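Local structure of bile salt hydrolase/transferase (Clostridium perfringens, 2BJF) at residues A[305-308]-A[314-317]. The protein hydrolyses the amide bond of glycine- and taurine-conjugated bile salts, releasing free bile acids, and also acts as a bile acid amine N-acyltransferase. Residues are numbered along the deposited sequence; the frame is centred on the assembly and turned at random.
Sequences NKEN and IKTY
E307 and Y317 reach for each other with similar first torsions: each CG stands anti to the carbonyl carbon, and a bend at chi2 (-62°) in E307 brings its carboxylate to the hydroxyl of Y317. The pair joins the loop after strand 300-303 to strand 315-318 of the Ntn-hydrolase fold, which runs antiparallel to strand 29-33 with K315 hydrogen-bonded through its backbone to F32 and Y317 to I30. One bond does the joining: the phenol OH of Y317 donates to OE2 of E307 over 2.6 Å, approaching from above the carboxylate, 36° out of its plane. The ring is met at its edge, near its own plane, with E307 OE2 3.5 Å from Y317 CZ, while carboxylate and ring planes stand 64° apart. K315 lies beside the other oxygen, its CG 4.4 Å from E307 OE1; its chain then leads off, leaving K315 NZ 6.1 Å from E307 OE1, so any attraction is probably long-range. This contact also lies at a subunit interface, well away from the bile-salt pocket. N329 of the second subunit packs on Y317, and its C-terminal OXT forms a salt bridge with K306 NZ. E307 OE2 is thus gripped by two donors, the OH of Y317 and ND2 of that neighbouring N329.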
ATOM      1  N   ASN A 305      44.753  -5.575   7.211  1.00 11.34           N
ATOM      2  CA  ASN A 305      45.863  -5.352   8.138  1.00 11.45           C
ATOM      3  C   ASN A 305      46.783  -6.561   8.307  1.00 11.49           C
ATOM      4  O   ASN A 305      47.865  -6.452   8.892  1.00 11.52           O
ATOM      5  CB  ASN A 305      45.338  -4.860   9.489  1.00 11.56           C
ATOM      6  CG  ASN A 305      44.833  -3.432   9.424  1.00 11.82           C
ATOM      7  OD1 ASN A 305      45.592  -2.504   9.128  1.00 12.64           O
ATOM      8  ND2 ASN A 305      43.548  -3.246   9.698  1.00 12.44           N
ATOM      9  N   LYS A 306      46.348  -7.707   7.790  1.00 11.43           N
ATOM     10  CA  LYS A 306      47.187  -8.901   7.748  1.00 11.49           C
ATOM     11  C   LYS A 306      48.127  -8.864   6.543  1.00 11.41           C
ATOM     12  O   LYS A 306      49.163  -9.524   6.540  1.00 11.49           O
ATOM     13  CB  LYS A 306      46.331 -10.170   7.737  1.00 11.58           C
ATOM     14  CG  LYS A 306      45.545 -10.381   9.027  1.00 12.10           C
ATOM     15  CD  LYS A 306      44.880 -11.742   9.081  1.00 13.09           C
ATOM     16  CE  LYS A 306      45.835 -12.819   9.587  1.00 13.53           C
ATOM     17  NZ  LYS A 306      45.199 -14.162   9.543  1.00 14.83           N
ATOM     18  N   GLU A 307      47.760  -8.079   5.531  1.00 11.32           N
ATOM     19  CA  GLU A 307      48.595  -7.895   4.344  1.00 11.29           C
ATOM     20  C   GLU A 307      49.683  -6.851   4.587  1.00 11.19           C
ATOM     21  O   GLU A 307      49.620  -6.086   5.553  1.00 11.10           O
ATOM     22  CB  GLU A 307      47.739  -7.487   3.135  1.00 11.47           C
ATOM     23  CG  GLU A 307      46.604  -8.456   2.783  1.00 11.72           C
ATOM     24  CD  GLU A 307      47.085  -9.848   2.393  1.00 12.49           C
ATOM     25  OE1 GLU A 307      48.165  -9.972   1.773  1.00 13.33           O
ATOM     26  OE2 GLU A 307      46.371 -10.824   2.704  1.00 12.91           O
ATOM     27  N   ASN A 308      50.686  -6.830   3.712  1.00 10.97           N
ATOM     28  CA  ASN A 308      51.724  -5.807   3.776  1.00 10.88           C
ATOM     29  C   ASN A 308      51.233  -4.507   3.154  1.00 10.84           C
ATOM     30  O   ASN A 308      51.098  -4.403   1.932  1.00 10.80           O
ATOM     31  CB  ASN A 308      53.014  -6.275   3.092  1.00 10.83           C
ATOM     32  CG  ASN A 308      54.214  -5.399   3.438  1.00 10.74           C
ATOM     33  OD1 ASN A 308      54.089  -4.393   4.140  1.00  9.99           O
ATOM     34  ND2 ASN A 308      55.386  -5.784   2.944  1.00 10.69           N
ATOM     35  N   ILE A 314      49.546  -5.364  -6.380  1.00 12.76           N
ATOM     36  CA  ILE A 314      48.126  -5.590  -6.134  1.00 12.68           C
ATOM     37  C   ILE A 314      47.924  -7.071  -5.802  1.00 12.63           C
ATOM     38  O   ILE A 314      48.506  -7.944  -6.452  1.00 12.53           O
ATOM     39  CB  ILE A 314      47.253  -5.180  -7.352  1.00 12.69           C
ATOM     40  CG1 ILE A 314      47.211  -3.652  -7.489  1.00 12.56           C
ATOM     41  CG2 ILE A 314      45.834  -5.749  -7.233  1.00 12.63           C
ATOM     42  CD1 ILE A 314      46.470  -3.147  -8.725  1.00 12.95           C
ATOM     43  N   LYS A 315      47.125  -7.334  -4.771  1.00 12.57           N
ATOM     44  CA  LYS A 315      46.764  -8.692  -4.375  1.00 12.71           C
ATOM     45  C   LYS A 315      45.255  -8.869  -4.511  1.00 12.75           C
ATOM     46  O   LYS A 315      44.486  -8.025  -4.048  1.00 12.81           O
ATOM     47  CB  LYS A 315      47.209  -8.959  -2.928  1.00 12.78           C
ATOM     48  CG  LYS A 315      46.747 -10.289  -2.332  1.00 13.20           C
ATOM     49  CD  LYS A 315      47.549 -11.468  -2.862  1.00 13.67           C
ATOM     50  CE  LYS A 315      46.943 -12.790  -2.415  1.00 14.35           C
ATOM     51  NZ  LYS A 315      47.806 -13.951  -2.775  1.00 15.03           N
ATOM     52  N   THR A 316      44.836  -9.955  -5.156  1.00 12.66           N
ATOM     53  CA  THR A 316      43.409 -10.252  -5.300  1.00 12.89           C
ATOM     54  C   THR A 316      43.026 -11.547  -4.592  1.00 12.85           C
ATOM     55  O   THR A 316      43.838 -12.469  -4.472  1.00 12.70           O
ATOM     56  CB  THR A 316      42.960 -10.335  -6.784  1.00 12.89           C
ATOM     57  OG1 THR A 316      43.550 -11.481  -7.412  1.00 13.39           O
ATOM     58  CG2 THR A 316      43.340  -9.069  -7.549  1.00 13.07           C
ATOM     59  N   TYR A 317      41.782 -11.597  -4.120  1.00 12.94           N
ATOM     60  CA  TYR A 317      41.206 -12.802  -3.531  1.00 13.11           C
ATOM     61  C   TYR A 317      39.944 -13.208  -4.290  1.00 13.01           C
ATOM     62  O   TYR A 317      39.138 -12.357  -4.675  1.00 12.96           O
ATOM     63  CB  TYR A 317      40.914 -12.594  -2.041  1.00 13.40           C
ATOM     64  CG  TYR A 317      42.154 -12.648  -1.170  1.00 13.83           C
ATOM     65  CD1 TYR A 317      42.675 -13.869  -0.745  1.00 14.27           C
ATOM     66  CD2 TYR A 317      42.806 -11.480  -0.775  1.00 14.52           C
ATOM     67  CE1 TYR A 317      43.818 -13.930   0.052  1.00 14.46           C
ATOM     68  CE2 TYR A 317      43.948 -11.528   0.024  1.00 14.10           C
ATOM     69  CZ  TYR A 317      44.447 -12.756   0.434  1.00 14.28           C
ATOM     70  OH  TYR A 317      45.576 -12.815   1.218  1.00 14.31           O
TER